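Cellulose binding protein (Clavibacter michiganensis, PDB 4JJO) probably binds plant cell-wall polysaccharides through this expansin portion and loosens the wall, as part of a longer protein with probable cellulase activity. Local coordinates at residues Asn16-Val28 against Val61-Glu73. Numbering follows the deposited sequence.
Sequences NTIANGNCSMPAV and VRVQVADQCHGCE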
# COMPACT_ATOMS: atom_id res chain seq x y z
N ASN A 16 -4.13 -7.81 12.99
CA ASN A 16 -5.24 -7.18 13.69
C ASN A 16 -6.13 -6.43 12.70
O ASN A 16 -5.91 -6.47 11.49
CB ASN A 16 -4.71 -6.23 14.76
CG ASN A 16 -3.72 -5.23 14.20
OD1 ASN A 16 -4.10 -4.15 13.74
ND2 ASN A 16 -2.44 -5.58 14.23
N THR A 17 -7.14 -5.74 13.22
CA THR A 17 -8.11 -5.05 12.37
C THR A 17 -7.84 -3.55 12.25
O THR A 17 -8.68 -2.80 11.74
CB THR A 17 -9.54 -5.25 12.90
OG1 THR A 17 -9.62 -4.81 14.27
CG2 THR A 17 -9.94 -6.71 12.83
N ILE A 18 -6.67 -3.11 12.71
CA ILE A 18 -6.34 -1.68 12.70
C ILE A 18 -5.19 -1.35 11.75
O ILE A 18 -5.34 -0.52 10.85
CB ILE A 18 -5.97 -1.19 14.11
CG1 ILE A 18 -7.19 -1.26 15.03
CG2 ILE A 18 -5.45 0.24 14.05
CD1 ILE A 18 -6.90 -0.83 16.46
N ALA A 19 -4.04 -1.99 11.95
CA ALA A 19 -2.84 -1.67 11.20
C ALA A 19 -1.88 -2.85 11.15
O ALA A 19 -1.40 -3.32 12.18
CB ALA A 19 -2.15 -0.46 11.81
N ASN A 20 -1.60 -3.33 9.94
CA ASN A 20 -0.72 -4.48 9.75
C ASN A 20 0.46 -4.14 8.86
O ASN A 20 0.29 -3.65 7.74
CB ASN A 20 -1.50 -5.65 9.17
CG ASN A 20 -2.65 -6.08 10.06
OD1 ASN A 20 -2.48 -6.95 10.92
ND2 ASN A 20 -3.82 -5.48 9.86
N GLY A 21 1.66 -4.40 9.36
CA GLY A 21 2.88 -4.03 8.67
C GLY A 21 3.14 -2.55 8.83
O GLY A 21 2.28 -1.82 9.34
N ASN A 22 4.32 -2.09 8.42
CA ASN A 22 4.64 -0.68 8.50
C ASN A 22 3.68 0.14 7.64
O ASN A 22 3.46 1.33 7.90
CB ASN A 22 6.09 -0.43 8.08
CG ASN A 22 6.68 0.81 8.71
OD1 ASN A 22 5.97 1.77 9.02
ND2 ASN A 22 7.98 0.80 8.93
N CYS A 23 3.11 -0.49 6.63
CA CYS A 23 2.15 0.17 5.74
C CYS A 23 0.77 0.34 6.39
O CYS A 23 -0.12 0.97 5.81
CB CYS A 23 2.01 -0.62 4.44
SG CYS A 23 3.47 -0.59 3.38
N SER A 24 0.59 -0.22 7.58
CA SER A 24 -0.67 -0.11 8.32
C SER A 24 -1.89 -0.55 7.51
O SER A 24 -2.91 0.13 7.47
CB SER A 24 -0.87 1.33 8.79
OG SER A 24 0.26 1.79 9.50
N MET A 25 -1.78 -1.71 6.86
CA MET A 25 -2.89 -2.26 6.10
C MET A 25 -4.04 -2.63 7.04
O MET A 25 -3.81 -3.09 8.16
CB MET A 25 -2.44 -3.49 5.32
CG MET A 25 -1.37 -3.21 4.27
SD MET A 25 -1.85 -1.91 3.11
CE MET A 25 -0.55 -2.07 1.88
N PRO A 26 -5.29 -2.42 6.58
CA PRO A 26 -6.44 -2.78 7.41
C PRO A 26 -6.43 -4.26 7.79
O PRO A 26 -6.91 -4.63 8.86
CB PRO A 26 -7.64 -2.47 6.51
CG PRO A 26 -7.14 -1.50 5.51
CD PRO A 26 -5.69 -1.81 5.30
N ALA A 27 -5.88 -5.09 6.91
CA ALA A 27 -5.84 -6.52 7.14
C ALA A 27 -4.65 -7.15 6.43
O ALA A 27 -4.20 -6.67 5.40
CB ALA A 27 -7.13 -7.16 6.64
N VAL A 28 -4.14 -8.24 7.01
CA VAL A 28 -3.22 -9.10 6.29
C VAL A 28 -3.99 -9.65 5.11
O VAL A 28 -5.13 -10.10 5.27
CB VAL A 28 -2.73 -10.26 7.18
CG1 VAL A 28 -1.96 -11.27 6.35
CG2 VAL A 28 -1.89 -9.74 8.33
N VAL A 61 5.15 -15.79 -8.05
CA VAL A 61 4.01 -15.41 -7.22
C VAL A 61 3.93 -13.89 -7.10
O VAL A 61 4.94 -13.20 -7.15
CB VAL A 61 4.11 -16.02 -5.81
CG1 VAL A 61 5.26 -15.39 -5.03
CG2 VAL A 61 2.80 -15.84 -5.06
N ARG A 62 2.71 -13.38 -6.96
CA ARG A 62 2.49 -11.95 -6.79
C ARG A 62 2.27 -11.64 -5.32
O ARG A 62 1.47 -12.30 -4.65
CB ARG A 62 1.28 -11.51 -7.62
CG ARG A 62 0.95 -10.03 -7.49
CD ARG A 62 -0.00 -9.59 -8.59
NE ARG A 62 0.63 -9.68 -9.91
CZ ARG A 62 0.09 -9.25 -11.04
NH1 ARG A 62 -1.12 -8.69 -11.04
NH2 ARG A 62 0.75 -9.38 -12.18
N VAL A 63 2.98 -10.63 -4.82
CA VAL A 63 2.87 -10.25 -3.41
C VAL A 63 2.60 -8.76 -3.25
O VAL A 63 3.08 -7.94 -4.03
CB VAL A 63 4.15 -10.62 -2.63
CG1 VAL A 63 4.30 -12.13 -2.51
CG2 VAL A 63 5.38 -10.00 -3.28
N GLN A 64 1.81 -8.42 -2.23
CA GLN A 64 1.53 -7.04 -1.91
C GLN A 64 2.61 -6.50 -0.98
O GLN A 64 2.94 -7.12 0.03
CB GLN A 64 0.16 -6.91 -1.23
CG GLN A 64 -0.18 -5.50 -0.76
CD GLN A 64 -1.56 -5.38 -0.13
OE1 GLN A 64 -2.03 -4.27 0.12
NE2 GLN A 64 -2.21 -6.50 0.13
N VAL A 65 3.16 -5.34 -1.32
CA VAL A 65 4.13 -4.69 -0.45
C VAL A 65 3.39 -4.15 0.76
O VAL A 65 2.52 -3.29 0.64
CB VAL A 65 4.87 -3.55 -1.16
CG1 VAL A 65 5.70 -2.76 -0.17
CG2 VAL A 65 5.75 -4.09 -2.28
N ALA A 66 3.73 -4.67 1.94
CA ALA A 66 2.95 -4.41 3.14
C ALA A 66 3.79 -3.94 4.32
O ALA A 66 3.25 -3.55 5.35
CB ALA A 66 2.20 -5.66 3.53
N ASP A 67 5.11 -3.97 4.17
CA ASP A 67 5.98 -3.82 5.33
C ASP A 67 7.38 -3.35 4.94
O ASP A 67 7.75 -3.38 3.77
CB ASP A 67 6.08 -5.16 6.06
CG ASP A 67 6.32 -5.02 7.55
OD1 ASP A 67 6.59 -3.89 8.02
OD2 ASP A 67 6.23 -6.04 8.26
N GLN A 68 8.15 -2.93 5.94
CA GLN A 68 9.54 -2.54 5.73
C GLN A 68 10.49 -3.52 6.42
O GLN A 68 10.33 -3.82 7.60
CB GLN A 68 9.79 -1.13 6.27
CG GLN A 68 11.26 -0.72 6.29
CD GLN A 68 11.48 0.76 6.56
OE1 GLN A 68 12.57 1.28 6.34
NE2 GLN A 68 10.45 1.44 7.06
N CYS A 69 11.48 -3.99 5.67
CA CYS A 69 12.53 -4.83 6.23
C CYS A 69 13.78 -3.99 6.44
O CYS A 69 14.56 -3.78 5.51
CB CYS A 69 12.85 -5.99 5.28
SG CYS A 69 14.17 -7.10 5.87
N HIS A 70 13.96 -3.50 7.66
CA HIS A 70 15.05 -2.58 7.96
C HIS A 70 16.42 -3.20 7.73
O HIS A 70 17.37 -2.50 7.36
CB HIS A 70 14.94 -2.09 9.41
CG HIS A 70 13.72 -1.27 9.68
ND1 HIS A 70 12.54 -1.81 10.15
CD2 HIS A 70 13.49 0.06 9.56
CE1 HIS A 70 11.64 -0.85 10.30
NE2 HIS A 70 12.20 0.29 9.94
N GLY A 71 16.54 -4.51 7.94
CA GLY A 71 17.82 -5.18 7.84
C GLY A 71 18.14 -5.69 6.46
O GLY A 71 19.24 -6.21 6.23
N CYS A 72 17.20 -5.55 5.53
CA CYS A 72 17.37 -6.07 4.18
C CYS A 72 18.14 -5.11 3.27
O CYS A 72 17.88 -3.90 3.25
CB CYS A 72 16.01 -6.35 3.54
SG CYS A 72 15.10 -7.78 4.20
N GLU A 73 19.10 -5.65 2.53
CA GLU A 73 19.73 -4.90 1.45
C GLU A 73 18.73 -4.78 0.31
O GLU A 73 17.74 -5.51 0.26
CB GLU A 73 20.99 -5.61 0.95
CG GLU A 73 22.08 -5.81 2.00
CD GLU A 73 22.69 -4.51 2.47
OE1 GLU A 73 22.38 -3.46 1.88
OE2 GLU A 73 23.48 -4.54 3.44
O HOH W 1 -4.01 -6.35 2.49
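Asn22 and Asp67 carry the main polar link between the loop 16-28 and strand 59-69 of the expansin's double-psi beta-barrel domain. The backbone N of Asn22 gives a hydrogen bond to Asp67 OD1 (2.9 Å, N-H...O 158°), while Gln68 N reaches the same oxygen from the opposite face of the carboxylate at 2.8 Å. These two donors probably restrain the rotation of the group, and with CG anti to the backbone N (chi1 -151°) it swings back to the loop although its CB points away. One residue further, Cys23 N donates a weak bond to Ala66 O (3.3 Å), an oxygen also approached by the C-H of Gly21 CA at 3.4 Å.

Two sulfur-bearing side chains are set against strand carbonyls. Cys23, whose sulfur is joined to Cys48 in a disulfide, rests its CB and SG against the Ala66 carbonyl. Met25, in one of its two conformers, brings its methyl CE toward Val65 O, while its CG makes a loose apolar contact with Ala66 CB (4.4 Å). At the polar margin, the side chains of Asn22 and Gln68 lie side by side, pointing the same way with amide planes 28° apart, and Ser39 holds OE1 of the latter.

Water bridges the remaining edge, donating to Ala27 O at 2.9 Å and accepting from Gln64 NE2 at 3.0 Å. Within the loop, Ser24 N to Gly21 O closes a type I turn flanked by paired Asn20-Met25 backbone bonds, and Asn20 ND2 also binds Asn16 O and Met25 O. The chemistry implies a loop docked through backbone N-H groups of its turn onto a strand carboxylate and carbonyl.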